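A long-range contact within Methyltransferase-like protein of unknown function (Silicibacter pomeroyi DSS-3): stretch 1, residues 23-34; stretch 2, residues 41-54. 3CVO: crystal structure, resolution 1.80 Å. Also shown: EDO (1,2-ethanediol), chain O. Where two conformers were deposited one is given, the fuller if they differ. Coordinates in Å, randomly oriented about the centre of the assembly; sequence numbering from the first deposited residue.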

# COMPACT_ATOMS: atom_id res chain seq x y z
N ALA A 23 24.40 -14.63 -16.98
CA ALA A 23 23.78 -14.90 -15.67
C ALA A 23 22.28 -15.12 -15.88
O ALA A 23 21.67 -15.99 -15.29
CB ALA A 23 24.04 -13.76 -14.71
N LEU A 24 21.71 -14.33 -16.76
CA LEU A 24 20.27 -14.38 -17.05
C LEU A 24 19.95 -15.72 -17.71
O LEU A 24 18.97 -16.39 -17.39
CB LEU A 24 19.85 -13.24 -17.98
CG LEU A 24 18.35 -13.26 -18.32
CD1 LEU A 24 17.67 -12.25 -17.48
CD2 LEU A 24 18.07 -13.03 -19.78
N ARG A 25 20.78 -16.11 -18.66
CA ARG A 25 20.54 -17.34 -19.42
C ARG A 25 20.60 -18.53 -18.48
O ARG A 25 19.75 -19.43 -18.53
CB ARG A 25 21.54 -17.50 -20.57
CG ARG A 25 21.40 -16.43 -21.64
CD ARG A 25 22.36 -16.68 -22.83
NE ARG A 25 22.29 -15.58 -23.79
CZ ARG A 25 21.52 -15.58 -24.87
NH1 ARG A 25 20.77 -16.64 -25.14
NH2 ARG A 25 21.51 -14.54 -25.70
N MSE A 26 21.58 -18.51 -17.60
CA MSE A 26 21.76 -19.62 -16.66
C MSE A 26 20.56 -19.71 -15.71
O MSE A 26 20.07 -20.80 -15.46
CB MSE A 26 23.05 -19.48 -15.88
CG MSE A 26 24.28 -19.77 -16.74
SE MSE A 26 25.95 -19.38 -15.79
CE MSE A 26 27.19 -19.74 -17.29
N ALA A 27 20.06 -18.56 -15.24
CA ALA A 27 18.95 -18.52 -14.29
C ALA A 27 17.73 -19.11 -14.96
O ALA A 27 16.98 -19.89 -14.37
CB ALA A 27 18.65 -17.07 -13.83
N TYR A 28 17.53 -18.71 -16.21
CA TYR A 28 16.36 -19.11 -17.00
C TYR A 28 16.43 -20.60 -17.35
O TYR A 28 15.41 -21.29 -17.44
CB TYR A 28 16.25 -18.27 -18.29
CG TYR A 28 15.61 -16.90 -18.08
CD1 TYR A 28 15.51 -16.33 -16.82
CD2 TYR A 28 15.07 -16.21 -19.14
CE1 TYR A 28 14.88 -15.10 -16.64
CE2 TYR A 28 14.45 -14.98 -18.97
CZ TYR A 28 14.36 -14.42 -17.72
OH TYR A 28 13.73 -13.15 -17.53
N GLU A 29 17.65 -21.09 -17.54
CA GLU A 29 17.88 -22.50 -17.88
C GLU A 29 17.47 -23.34 -16.70
O GLU A 29 16.84 -24.37 -16.85
CB GLU A 29 19.33 -22.77 -18.30
CG GLU A 29 19.55 -22.25 -19.70
CD GLU A 29 20.96 -22.45 -20.25
OE1 GLU A 29 21.91 -22.71 -19.47
OE2 GLU A 29 21.11 -22.30 -21.49
N GLU A 30 17.79 -22.83 -15.52
CA GLU A 30 17.57 -23.54 -14.25
C GLU A 30 16.11 -23.48 -13.79
O GLU A 30 15.64 -24.36 -13.11
CB GLU A 30 18.49 -23.01 -13.13
CG GLU A 30 19.93 -23.51 -13.17
N ALA A 31 15.41 -22.41 -14.14
CA ALA A 31 13.99 -22.20 -13.77
C ALA A 31 13.02 -22.99 -14.64
O ALA A 31 13.29 -23.25 -15.81
CB ALA A 31 13.64 -20.70 -13.92
N GLU A 32 11.87 -23.34 -14.07
CA GLU A 32 10.75 -23.82 -14.89
C GLU A 32 9.76 -22.70 -15.15
O GLU A 32 9.25 -22.53 -16.26
CB GLU A 32 9.98 -24.95 -14.24
CG GLU A 32 8.71 -25.26 -15.03
CD GLU A 32 7.75 -26.23 -14.34
OE1 GLU A 32 7.61 -26.18 -13.09
OE2 GLU A 32 7.13 -27.04 -15.08
N VAL A 33 9.50 -21.94 -14.10
CA VAL A 33 8.54 -20.82 -14.15
C VAL A 33 9.31 -19.53 -14.02
O VAL A 33 10.07 -19.32 -13.10
CB VAL A 33 7.37 -20.95 -13.08
CG1 VAL A 33 6.33 -19.80 -13.22
CG2 VAL A 33 6.70 -22.31 -13.21
N ILE A 34 9.07 -18.65 -15.00
CA ILE A 34 9.77 -17.38 -15.10
C ILE A 34 8.76 -16.25 -15.10
O ILE A 34 7.83 -16.27 -15.85
CB ILE A 34 10.62 -17.27 -16.44
CG1 ILE A 34 11.75 -18.32 -16.47
CG2 ILE A 34 11.20 -15.83 -16.61
CD1 ILE A 34 12.23 -18.75 -17.90
C1 EDO O . -0.64 -17.36 -15.81
O1 EDO O . 0.55 -17.97 -15.28
C2 EDO O . -0.31 -16.05 -16.54
O2 EDO O . 0.81 -16.26 -17.42
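Stretch 2 (41-54) GSTVVAAELPGKHV

Two helix-to-strand units packed side by side illustrate a recurrent principle of alpha/beta folds: apolar side chains set the spacing of the helices, while backbone hydrogen bonds fix the register of the strands. In stretch 2, residues 41-47 are helical, a loop carries the chain through Leu 49, Pro 50 and Gly 51, the last with a positive phi of 71°, and a strand begins at His 53. It follows the same course as stretch 1, where helix 23-30 gives way at Ala 31 to a strand starting at Val 33. The two helices run in broadly the same direction, crossing at -42° with their axes 10.0 Å apart at closest approach, and together the stretches bury 720 Å².

Between the helices the contact is largely apolar. Ser 42, Val 45 and Ala 46 direct their CA-to-CB bonds toward stretch 1, as do Leu 24 and Tyr 28 toward stretch 2. Leu 24 CD2 lies 4.0 Å from Ser 42 CB and 4.3 Å from Val 45 CB. Tyr 28 is central: its CD2 is 3.7 Å from Ala 46 CB and 4.2 Å from Val 45 CG1, its ring edge meets the carbonyl of Ser 42 (CE2 to O, 3.4 Å), and its CB packs 3.8 Å from Leu 49 CD1. At the exposed margin, Arg 25 CG approaches Val 45 CG1 at 4.0 Å, and Val 45 CG2 lies over one face of the guanidinium. The small side chain of Ala 46 also receives Ile 34, CD1 to CB 3.8 Å, linking the helical layer to the sheet.

The strands are parallel, pairing Val 33 with His 53 and Ile 34 with Val 54, each at a CA-CA distance of 4.8 Å. His 53 N donates to Glu 32 O (2.9 Å), and Ile 34 N donates to His 53 O (2.8 Å); both bonds are nearly straight, so the backbone of His 53 is held on both its N and O atoms. Val 33 and His 53 share one face of the sheet, Ile 34 and Val 54 the other, where Ile 34 CD1 stands 4.3 Å from Val 54 CG2.

The polar centrepiece is Lys 52, whose extended outer side chain carries its amine to the end of the first helix. Lys 52 NZ donates to Glu 29 O and Ala 31 O, each at 2.8 Å, and weakly to Tyr 28 O at 3.0 Å, engaging carbonyls where the helical hydrogen-bonding pattern runs out.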

# COMPACT_ATOMS: atom_id res chain seq x y z
N GLY A 41 14.15 -8.57 -24.97
CA GLY A 41 15.20 -9.56 -25.28
C GLY A 41 15.20 -10.74 -24.33
O GLY A 41 15.43 -11.90 -24.73
N SER A 42 14.90 -10.47 -23.07
CA SER A 42 14.99 -11.50 -22.03
C SER A 42 13.92 -12.55 -22.28
O SER A 42 14.09 -13.76 -22.09
CB SER A 42 14.81 -10.90 -20.63
OG SER A 42 13.63 -10.10 -20.55
N THR A 43 12.80 -12.05 -22.78
CA THR A 43 11.62 -12.85 -23.02
C THR A 43 11.90 -13.83 -24.15
O THR A 43 11.46 -14.97 -24.10
CB THR A 43 10.43 -11.96 -23.44
OG1 THR A 43 10.30 -10.84 -22.53
CG2 THR A 43 9.15 -12.79 -23.46
N VAL A 44 12.64 -13.36 -25.15
CA VAL A 44 13.06 -14.22 -26.29
C VAL A 44 14.00 -15.30 -25.79
O VAL A 44 13.90 -16.45 -26.17
CB VAL A 44 13.72 -13.38 -27.44
CG1 VAL A 44 14.30 -14.30 -28.55
CG2 VAL A 44 12.71 -12.39 -28.03
N VAL A 45 14.92 -14.91 -24.91
CA VAL A 45 15.81 -15.87 -24.27
C VAL A 45 15.03 -17.00 -23.59
O VAL A 45 15.39 -18.18 -23.70
CB VAL A 45 16.79 -15.24 -23.25
CG1 VAL A 45 17.53 -16.35 -22.49
CG2 VAL A 45 17.77 -14.30 -23.94
N ALA A 46 13.93 -16.64 -22.94
CA ALA A 46 13.11 -17.61 -22.22
C ALA A 46 12.31 -18.49 -23.19
O ALA A 46 12.21 -19.72 -23.03
CB ALA A 46 12.16 -16.90 -21.26
N ALA A 47 11.78 -17.83 -24.21
CA ALA A 47 10.94 -18.46 -25.22
C ALA A 47 11.66 -19.57 -25.97
O ALA A 47 11.04 -20.51 -26.45
CB ALA A 47 10.43 -17.40 -26.23
N GLU A 48 12.97 -19.42 -26.08
CA GLU A 48 13.78 -20.29 -26.92
C GLU A 48 14.26 -21.50 -26.16
O GLU A 48 14.86 -22.39 -26.72
CB GLU A 48 14.96 -19.52 -27.50
CG GLU A 48 14.51 -18.48 -28.50
CD GLU A 48 15.65 -17.81 -29.24
OE1 GLU A 48 16.79 -17.74 -28.70
OE2 GLU A 48 15.38 -17.35 -30.38
N LEU A 49 13.95 -21.53 -24.87
CA LEU A 49 14.24 -22.66 -24.02
C LEU A 49 13.00 -23.56 -23.87
O LEU A 49 11.86 -23.07 -23.74
CB LEU A 49 14.73 -22.21 -22.64
CG LEU A 49 16.04 -21.40 -22.59
CD1 LEU A 49 16.25 -20.77 -21.20
CD2 LEU A 49 17.21 -22.25 -22.98
N PRO A 50 13.21 -24.88 -23.93
CA PRO A 50 12.04 -25.74 -23.80
C PRO A 50 11.55 -25.90 -22.38
O PRO A 50 12.30 -25.74 -21.43
CB PRO A 50 12.51 -27.07 -24.36
CG PRO A 50 14.00 -27.06 -24.12
CD PRO A 50 14.42 -25.62 -24.31
N GLY A 51 10.27 -26.18 -22.28
CA GLY A 51 9.65 -26.57 -21.02
C GLY A 51 9.50 -25.46 -20.00
O GLY A 51 9.44 -25.71 -18.81
N LYS A 52 9.40 -24.22 -20.46
CA LYS A 52 9.22 -23.06 -19.57
C LYS A 52 7.81 -22.47 -19.56
O LYS A 52 7.08 -22.52 -20.53
CB LYS A 52 10.15 -21.92 -19.94
CG LYS A 52 11.60 -22.27 -20.16
CD LYS A 52 12.28 -22.90 -18.96
CE LYS A 52 13.74 -23.11 -19.25
NZ LYS A 52 14.41 -23.98 -18.26
N HIS A 53 7.44 -21.90 -18.41
CA HIS A 53 6.23 -21.13 -18.32
C HIS A 53 6.65 -19.69 -18.01
O HIS A 53 7.25 -19.45 -16.98
CB HIS A 53 5.33 -21.66 -17.22
CG HIS A 53 4.05 -20.90 -17.07
ND1 HIS A 53 2.87 -21.31 -17.63
CD2 HIS A 53 3.78 -19.72 -16.44
CE1 HIS A 53 1.92 -20.43 -17.35
NE2 HIS A 53 2.45 -19.46 -16.63
N VAL A 54 6.32 -18.79 -18.93
CA VAL A 54 6.81 -17.42 -18.92
C VAL A 54 5.67 -16.42 -18.93
O VAL A 54 4.73 -16.52 -19.70
CB VAL A 54 7.75 -17.14 -20.12
CG1 VAL A 54 8.46 -15.80 -19.91
CG2 VAL A 54 8.72 -18.31 -20.30